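Long-range contacts in PAN2-PAN3 deadenylation complex catalytic subunit pan2 (Neurospora crassa, PDB 4CZX), which probably shortens mRNA poly(A) tails as catalytic subunit of the PAN deadenylase, the chain here being its N-terminal WD40 domain: residues A[22-32]-A[43-51]; A[65-76]-A[87-98]. All blocks are in the same frame, centred on the assembly; numbering follows the deposited sequence.

Interaction 1 of 2, residues A[22-32]-A[43-51]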
# COMPACT_ATOMS: atom_id res chain seq x y z
N HIS A 22 10.85 -8.48 13.55
CA HIS A 22 10.14 -9.43 12.69
C HIS A 22 8.64 -9.19 12.79
O HIS A 22 8.13 -8.96 13.88
CB HIS A 22 10.49 -10.88 13.08
CG HIS A 22 10.05 -11.91 12.09
ND1 HIS A 22 8.74 -12.33 11.99
CD2 HIS A 22 10.74 -12.60 11.15
CE1 HIS A 22 8.64 -13.23 11.04
NE2 HIS A 22 9.84 -13.42 10.51
N PRO A 23 7.91 -9.28 11.67
CA PRO A 23 6.47 -9.02 11.71
C PRO A 23 5.68 -9.97 12.62
O PRO A 23 4.55 -9.63 12.99
CB PRO A 23 6.03 -9.20 10.25
CG PRO A 23 7.15 -9.95 9.59
CD PRO A 23 8.40 -9.53 10.30
N ASP A 24 6.24 -11.13 12.96
CA ASP A 24 5.53 -12.09 13.80
C ASP A 24 5.97 -12.07 15.26
O ASP A 24 5.49 -12.87 16.06
CB ASP A 24 5.70 -13.51 13.25
CG ASP A 24 5.11 -13.67 11.85
OD1 ASP A 24 4.44 -12.73 11.37
OD2 ASP A 24 5.29 -14.75 11.25
N TYR A 25 6.87 -11.15 15.61
CA TYR A 25 7.38 -11.09 16.99
C TYR A 25 6.29 -11.07 18.07
O TYR A 25 6.36 -11.79 19.08
CB TYR A 25 8.27 -9.86 17.13
CG TYR A 25 8.89 -9.68 18.49
CD1 TYR A 25 9.89 -10.53 18.94
CD2 TYR A 25 8.47 -8.64 19.33
CE1 TYR A 25 10.46 -10.36 20.18
CE2 TYR A 25 9.04 -8.46 20.58
CZ TYR A 25 10.04 -9.33 20.99
OH TYR A 25 10.63 -9.18 22.23
N HIS A 26 5.26 -10.26 17.85
CA HIS A 26 4.13 -10.05 18.76
C HIS A 26 3.37 -11.34 19.06
O HIS A 26 2.66 -11.45 20.06
CB HIS A 26 3.15 -9.04 18.16
CG HIS A 26 2.39 -9.59 16.99
ND1 HIS A 26 2.91 -9.63 15.71
CD2 HIS A 26 1.15 -10.14 16.91
CE1 HIS A 26 2.02 -10.18 14.89
NE2 HIS A 26 0.95 -10.49 15.60
N ALA A 27 3.47 -12.28 18.13
CA ALA A 27 2.67 -13.50 18.21
C ALA A 27 3.33 -14.60 19.05
O ALA A 27 2.68 -15.60 19.38
CB ALA A 27 2.36 -14.02 16.80
N GLY A 28 4.60 -14.42 19.42
CA GLY A 28 5.24 -15.33 20.36
C GLY A 28 6.51 -15.99 19.85
O GLY A 28 7.00 -15.66 18.77
N PRO A 29 7.07 -16.92 20.63
CA PRO A 29 8.32 -17.61 20.28
C PRO A 29 8.14 -18.60 19.14
O PRO A 29 7.03 -18.76 18.62
CB PRO A 29 8.69 -18.34 21.57
CG PRO A 29 7.35 -18.65 22.18
CD PRO A 29 6.51 -17.41 21.90
N ALA A 30 9.23 -19.26 18.76
CA ALA A 30 9.18 -20.27 17.72
C ALA A 30 8.12 -21.34 18.02
O ALA A 30 7.84 -21.66 19.18
CB ALA A 30 10.56 -20.92 17.54
N SER A 31 7.51 -21.86 16.96
CA SER A 31 6.46 -22.86 17.05
C SER A 31 7.03 -24.26 16.86
O SER A 31 6.43 -25.26 17.29
CB SER A 31 5.38 -22.60 16.00
OG SER A 31 5.94 -22.66 14.69
N THR A 32 8.18 -24.34 16.19
CA THR A 32 8.84 -25.62 15.95
C THR A 32 10.24 -25.36 15.39
O THR A 32 10.49 -24.28 14.81
CB THR A 32 8.01 -26.51 14.98
OG1 THR A 32 8.62 -27.81 14.86
CG2 THR A 32 7.91 -25.87 13.59
N TRP A 43 15.90 -25.17 10.45
CA TRP A 43 14.67 -24.45 10.15
C TRP A 43 13.88 -24.11 11.42
O TRP A 43 13.75 -24.95 12.32
CB TRP A 43 13.80 -25.27 9.20
CG TRP A 43 14.41 -25.36 7.82
CD1 TRP A 43 15.34 -26.26 7.39
CD2 TRP A 43 14.13 -24.51 6.70
NE1 TRP A 43 15.66 -26.02 6.07
CE2 TRP A 43 14.92 -24.96 5.62
CE3 TRP A 43 13.27 -23.41 6.49
CZ2 TRP A 43 14.90 -24.35 4.36
CZ3 TRP A 43 13.25 -22.81 5.24
CH2 TRP A 43 14.05 -23.28 4.19
N ILE A 44 13.36 -22.89 11.47
CA ILE A 44 12.60 -22.40 12.64
C ILE A 44 11.28 -21.82 12.17
O ILE A 44 11.24 -21.04 11.22
CB ILE A 44 13.40 -21.31 13.41
CG1 ILE A 44 14.79 -21.83 13.78
CG2 ILE A 44 12.61 -20.79 14.63
CD1 ILE A 44 15.66 -20.80 14.46
N GLY A 45 10.18 -22.20 12.83
CA GLY A 45 8.88 -21.66 12.45
C GLY A 45 8.35 -20.64 13.46
O GLY A 45 8.69 -20.71 14.63
N THR A 46 7.53 -19.69 12.99
CA THR A 46 6.87 -18.71 13.88
C THR A 46 5.40 -19.03 14.11
O THR A 46 4.81 -19.86 13.41
CB THR A 46 6.93 -17.24 13.32
OG1 THR A 46 5.95 -17.08 12.29
CG2 THR A 46 8.32 -16.88 12.78
N GLN A 47 4.79 -18.32 15.05
CA GLN A 47 3.41 -18.55 15.43
C GLN A 47 2.42 -18.09 14.36
O GLN A 47 1.21 -18.27 14.52
CB GLN A 47 3.10 -17.83 16.76
CG GLN A 47 3.94 -18.31 17.95
CD GLN A 47 3.66 -19.76 18.29
OE1 GLN A 47 2.56 -20.25 18.03
NE2 GLN A 47 4.66 -20.46 18.84
N LYS A 48 2.92 -17.48 13.28
CA LYS A 48 2.06 -17.03 12.18
C LYS A 48 2.51 -17.65 10.85
O LYS A 48 2.07 -17.24 9.77
CB LYS A 48 2.06 -15.50 12.07
CG LYS A 48 1.31 -14.81 13.23
CD LYS A 48 1.72 -13.34 13.35
CE LYS A 48 1.19 -12.49 12.19
NZ LYS A 48 2.01 -11.26 11.93
N GLY A 49 3.39 -18.64 10.92
CA GLY A 49 3.75 -19.36 9.71
C GLY A 49 4.96 -18.87 8.93
O GLY A 49 5.16 -19.30 7.79
N PHE A 50 5.78 -18.00 9.50
CA PHE A 50 7.05 -17.72 8.83
C PHE A 50 8.02 -18.88 9.04
O PHE A 50 8.11 -19.44 10.14
CB PHE A 50 7.69 -16.42 9.33
CG PHE A 50 7.91 -15.40 8.25
CD1 PHE A 50 9.02 -15.49 7.42
CD2 PHE A 50 7.03 -14.36 8.07
CE1 PHE A 50 9.23 -14.55 6.41
CE2 PHE A 50 7.23 -13.41 7.08
CZ PHE A 50 8.33 -13.50 6.25
N ALA A 51 8.73 -19.25 7.97
CA ALA A 51 9.82 -20.21 8.03
C ALA A 51 11.13 -19.48 7.84
O ALA A 51 11.28 -18.72 6.86
CB ALA A 51 9.65 -21.29 6.96
O HOH W 1 5.81 -15.72 16.31
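Two backbone bonds join the end of 22-32 to Gly45: Ser31 N donates to Gly45 O, and Gly45 N donates in turn to Thr32 O. Lacking a side chain, Gly45 lets Ser31 OG and Thr32 CG2 come in where a CB would otherwise crowd them, while Ala30 CB meets Ile44 CG2 at 3.6 Å.

Further back, the Asp24 carboxylate reaches into the type I turn from Thr46 to Gly49. Thr46 OG1 donates to Asp24 OD2 over 2.6 Å, approaching on the anti side. Because OG1 sits between its own backbone N and carbonyl carbon (chi1 78°), it can also accept from Lys48 N, making an ST turn, and from Phe50 N; threonine thus serves as donor and double acceptor. Lys48 NZ comes to Asp24 OD1 from above the carboxylate plane and closes a salt bridge (2.9 Å). The Lys48 chain gets there past Ala27, with its CD 3.6 Å from Ala27 CB. Arg66 also pairs with OD1, consistent with an ionised Asp24.

The His22 ring is held by ND1, which accepts from Asp24 N in the ring plane, and its edge with CE1 and NE2 meets the face of Phe50 in an edge-to-face pair (centroids 4.7 Å apart, planes at 83°). Gln47 bends at its second torsion to bring NE2 to Pro29 O, 2.9 Å away, and a water accepts from Gln47 N and donates to Asp24 O and Gly28 O.

The contact thus pins the loop entering the blade formed by strands 32-35 to 60-66, the predicted first WD repeat, to the turn between its strands 41-45 and 50-55. Neighbouring strand 60-66 supplies Arg66, Glu70 beyond it gives Lys48 a second carboxylate, and Ser31 OG bonds to Leu75 O on the way to strand 77-80.

Interaction 2 of 2, residues A[65-76]-A[87-98]. With PO4 (phosphate ion), chain D.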
# COMPACT_ATOMS: atom_id res chain seq x y z
N PHE A 65 10.63 -17.12 4.50
CA PHE A 65 9.40 -16.85 3.77
C PHE A 65 8.20 -17.41 4.52
O PHE A 65 8.32 -18.37 5.26
CB PHE A 65 9.47 -17.44 2.35
CG PHE A 65 10.05 -18.84 2.29
CD1 PHE A 65 9.22 -19.95 2.39
CD2 PHE A 65 11.40 -19.03 2.12
CE1 PHE A 65 9.76 -21.26 2.34
CE2 PHE A 65 11.95 -20.33 2.08
CZ PHE A 65 11.13 -21.43 2.18
N ARG A 66 7.05 -16.78 4.31
CA ARG A 66 5.84 -17.23 4.97
C ARG A 66 5.22 -18.37 4.18
O ARG A 66 5.14 -18.30 2.96
CB ARG A 66 4.84 -16.07 5.13
CG ARG A 66 3.74 -16.42 6.14
CD ARG A 66 2.70 -15.27 6.28
NE ARG A 66 3.26 -14.03 6.80
CZ ARG A 66 3.62 -13.84 8.06
NH1 ARG A 66 3.49 -14.82 8.94
NH2 ARG A 66 4.11 -12.67 8.46
N ILE A 67 4.80 -19.43 4.86
CA ILE A 67 4.37 -20.63 4.14
C ILE A 67 2.84 -20.83 4.13
O ILE A 67 2.34 -21.77 3.50
CB ILE A 67 5.10 -21.90 4.71
CG1 ILE A 67 4.90 -22.09 6.22
CG2 ILE A 67 6.59 -21.79 4.43
CD1 ILE A 67 3.58 -22.73 6.63
N HIS A 68 2.09 -19.96 4.80
CA HIS A 68 0.63 -19.97 4.69
C HIS A 68 0.09 -18.60 5.11
O HIS A 68 0.85 -17.80 5.65
CB HIS A 68 0.00 -21.12 5.51
CG HIS A 68 0.23 -21.04 6.99
ND1 HIS A 68 0.04 -22.12 7.83
CD2 HIS A 68 0.60 -20.01 7.79
CE1 HIS A 68 0.31 -21.77 9.07
NE2 HIS A 68 0.63 -20.49 9.08
N PRO A 69 -1.20 -18.31 4.86
CA PRO A 69 -1.75 -17.02 5.32
C PRO A 69 -1.54 -16.85 6.82
O PRO A 69 -1.71 -17.83 7.56
CB PRO A 69 -3.24 -17.12 4.98
CG PRO A 69 -3.31 -18.12 3.87
CD PRO A 69 -2.21 -19.10 4.12
N GLU A 70 -1.17 -15.66 7.28
CA GLU A 70 -0.77 -15.51 8.68
C GLU A 70 -1.91 -15.79 9.66
O GLU A 70 -1.67 -16.14 10.82
CB GLU A 70 -0.19 -14.12 8.95
CG GLU A 70 -1.16 -12.98 8.82
CD GLU A 70 -0.44 -11.67 8.57
OE1 GLU A 70 0.17 -11.13 9.51
OE2 GLU A 70 -0.47 -11.20 7.41
N THR A 71 -3.16 -15.68 9.20
CA THR A 71 -4.32 -16.05 10.01
C THR A 71 -4.44 -17.56 10.26
O THR A 71 -5.22 -17.99 11.12
CB THR A 71 -5.61 -15.53 9.35
OG1 THR A 71 -5.62 -15.89 7.96
CG2 THR A 71 -5.66 -14.03 9.47
N ASP A 72 -3.68 -18.36 9.52
CA ASP A 72 -3.66 -19.80 9.73
C ASP A 72 -2.95 -20.20 11.01
O ASP A 72 -3.12 -21.32 11.49
CB ASP A 72 -2.98 -20.52 8.55
CG ASP A 72 -3.90 -20.69 7.35
OD1 ASP A 72 -5.03 -20.14 7.36
OD2 ASP A 72 -3.49 -21.38 6.40
N GLY A 73 -2.14 -19.31 11.56
CA GLY A 73 -1.48 -19.60 12.82
C GLY A 73 -0.09 -20.20 12.71
O GLY A 73 0.66 -19.90 11.77
N PRO A 74 0.28 -21.07 13.67
CA PRO A 74 1.67 -21.51 13.78
C PRO A 74 2.12 -22.44 12.67
O PRO A 74 1.33 -23.19 12.10
CB PRO A 74 1.69 -22.27 15.13
CG PRO A 74 0.27 -22.58 15.43
CD PRO A 74 -0.53 -21.44 14.84
N LEU A 75 3.41 -22.38 12.37
CA LEU A 75 4.04 -23.38 11.53
C LEU A 75 4.17 -24.61 12.42
O LEU A 75 4.83 -24.54 13.45
CB LEU A 75 5.40 -22.90 11.01
CG LEU A 75 5.87 -23.46 9.66
CD1 LEU A 75 7.17 -22.79 9.21
CD2 LEU A 75 6.04 -24.97 9.74
N ARG A 76 3.50 -25.70 12.06
CA ARG A 76 3.38 -26.83 12.99
C ARG A 76 4.53 -27.82 12.92
O ARG A 76 4.92 -28.39 13.96
CB ARG A 76 2.06 -27.57 12.73
CG ARG A 76 0.83 -26.67 12.78
CD ARG A 76 -0.00 -27.04 13.94
NE ARG A 76 -1.14 -26.15 14.15
CZ ARG A 76 -1.45 -25.65 15.34
NH1 ARG A 76 -0.69 -25.93 16.38
NH2 ARG A 76 -2.50 -24.84 15.46
N PHE A 87 6.14 -28.03 4.60
CA PHE A 87 5.71 -27.21 5.73
C PHE A 87 4.25 -27.49 6.05
O PHE A 87 3.41 -27.48 5.15
CB PHE A 87 5.87 -25.71 5.42
CG PHE A 87 7.23 -25.32 4.90
CD1 PHE A 87 7.50 -25.31 3.53
CD2 PHE A 87 8.21 -24.89 5.78
CE1 PHE A 87 8.77 -24.92 3.04
CE2 PHE A 87 9.46 -24.49 5.32
CZ PHE A 87 9.75 -24.51 3.94
N LEU A 88 3.93 -27.73 7.32
CA LEU A 88 2.55 -28.00 7.71
C LEU A 88 1.97 -26.88 8.57
O LEU A 88 2.58 -26.44 9.54
CB LEU A 88 2.44 -29.33 8.48
CG LEU A 88 0.99 -29.78 8.75
CD1 LEU A 88 0.86 -31.29 8.66
CD2 LEU A 88 0.46 -29.31 10.13
N GLY A 89 0.79 -26.41 8.18
CA GLY A 89 0.01 -25.50 9.00
C GLY A 89 -1.34 -26.16 9.27
O GLY A 89 -1.63 -27.21 8.70
N SER A 90 -2.16 -25.55 10.12
CA SER A 90 -3.45 -26.13 10.45
C SER A 90 -4.38 -26.31 9.26
O SER A 90 -5.22 -27.21 9.27
CB SER A 90 -4.16 -25.27 11.51
OG SER A 90 -3.64 -25.60 12.79
N ARG A 91 -4.24 -25.46 8.24
CA ARG A 91 -5.20 -25.42 7.14
C ARG A 91 -4.62 -25.86 5.80
O ARG A 91 -5.33 -25.90 4.79
CB ARG A 91 -5.78 -24.00 6.99
CG ARG A 91 -6.48 -23.46 8.25
CD ARG A 91 -7.72 -24.29 8.59
NE ARG A 91 -8.52 -24.53 7.40
CZ ARG A 91 -9.38 -23.66 6.87
NH1 ARG A 91 -9.58 -22.48 7.46
NH2 ARG A 91 -10.04 -23.97 5.77
N SER A 92 -3.33 -26.18 5.78
CA SER A 92 -2.68 -26.42 4.49
C SER A 92 -1.32 -27.08 4.63
O SER A 92 -0.74 -27.12 5.71
CB SER A 92 -2.51 -25.10 3.73
OG SER A 92 -1.56 -24.28 4.39
N VAL A 93 -0.83 -27.60 3.50
CA VAL A 93 0.50 -28.16 3.42
C VAL A 93 1.18 -27.45 2.26
O VAL A 93 0.58 -27.26 1.21
CB VAL A 93 0.47 -29.69 3.19
CG1 VAL A 93 1.89 -30.26 3.20
CG2 VAL A 93 -0.40 -30.38 4.24
N TYR A 94 2.43 -27.05 2.48
CA TYR A 94 3.16 -26.24 1.50
C TYR A 94 4.51 -26.88 1.23
O TYR A 94 5.14 -27.40 2.15
CB TYR A 94 3.35 -24.82 2.02
CG TYR A 94 4.05 -23.88 1.06
CD1 TYR A 94 3.46 -23.53 -0.15
CD2 TYR A 94 5.27 -23.31 1.38
CE1 TYR A 94 4.08 -22.66 -1.04
CE2 TYR A 94 5.91 -22.42 0.50
CZ TYR A 94 5.31 -22.11 -0.71
OH TYR A 94 5.94 -21.24 -1.58
N MET A 95 4.95 -26.85 -0.02
CA MET A 95 6.28 -27.33 -0.34
C MET A 95 7.04 -26.31 -1.18
O MET A 95 6.50 -25.76 -2.14
CB MET A 95 6.23 -28.66 -1.09
CG MET A 95 7.62 -29.22 -1.33
SD MET A 95 7.62 -30.85 -2.09
CE MET A 95 9.38 -31.11 -2.22
N ALA A 96 8.28 -26.03 -0.80
CA ALA A 96 9.09 -25.06 -1.52
C ALA A 96 10.52 -25.56 -1.54
O ALA A 96 10.92 -26.33 -0.67
CB ALA A 96 9.01 -23.69 -0.86
N ALA A 97 11.28 -25.12 -2.53
CA ALA A 97 12.71 -25.38 -2.55
C ALA A 97 13.32 -24.61 -1.39
O ALA A 97 12.69 -23.69 -0.87
CB ALA A 97 13.32 -24.95 -3.89
N ARG A 98 14.53 -24.97 -1.00
CA ARG A 98 15.19 -24.32 0.13
C ARG A 98 15.52 -22.85 -0.18
O ARG A 98 15.70 -22.04 0.74
CB ARG A 98 16.44 -25.11 0.52
CG ARG A 98 16.09 -26.46 1.13
CD ARG A 98 17.26 -27.45 1.15
NE ARG A 98 16.87 -28.66 1.88
CZ ARG A 98 16.26 -29.71 1.32
NH1 ARG A 98 16.00 -29.71 0.01
NH2 ARG A 98 15.93 -30.76 2.05
P PO4 D . -10.32 -20.68 3.56
O1 PO4 D . -11.42 -21.49 4.20
O2 PO4 D . -9.46 -20.08 4.65
O3 PO4 D . -9.48 -21.58 2.68
O4 PO4 D . -10.92 -19.58 2.71
O HOH W 2 -0.02 -22.71 2.59
O HOH W 3 -2.08 -23.56 7.03
O HOH W 4 -1.39 -23.48 11.94
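Ser90 OG is held side-on by the Arg76 guanidinium, which donates to it from NE (2.9 Å) and from NH2 (3.0 Å), both close to the guanidinium plane; Asp113 OD1 is a further partner of this hydroxyl. Pro74 CG lies over the centre of one guanidinium face. This is a beta-propeller of WD repeats, and the contact sets the connection between two blades against the strand hairpin 85-88/93-96.

Beside that grip, Arg76 N donates to Leu88 O (2.8 Å), just ahead of strand 77-80. Arg76 CB also packs on Leu88 CD2.

At the other end the contact is apolar. Ile67 CG2, anti to its carbonyl carbon, stands over the centre of the Phe87 ring in a CH-pi contact, 3.6 Å from the centroid, and the branched CB of the same residue meets Tyr94 CD2. Phe65 touches Phe87 obliquely, CE1 to CZ 3.6 Å, and so continues the hydrophobic layer; an aromatic side chain of another protein chain meets Tyr94 edge-to-face.

His68 belongs to the polar end. Its ring is sandwiched between Ile67 CD1 and Asp72 CB, NE2 donates to Gly73 O, and its edge abuts Gly89 CA, a spot where only a residue without a side chain fits. Asp72 OD2, salt-bridged to Arg107, takes a bond from a water that also accepts from Arg91 N and joins His68 ND1 (2.7 Å) and Ser92 OG. Arg91 NE bonds to Met111 O, while its NH2 donates to O1 of a phosphate ion, probably from the crystallisation liquor, at 3.2 Å.

Following the chain, interaction 1 closes first, as the turn after strand 41-45 comes back to the loop before strand 32-35. Interaction 2 opens only after it has closed: strands 85-88 and 93-96 come back against the connection leaving strand 60-66. The two loops are therefore in series, neither nested nor crossed. They repeat one theme in successive propeller blades, each setting the entry to a blade upon its second and third strands. They also touch directly, since strands 50-55 and 60-66 are sheet neighbours, with Ala51 N bonded to Phe65 O, and Gly49 CA packs on His68 NE2. Together they tie the first blade to the second.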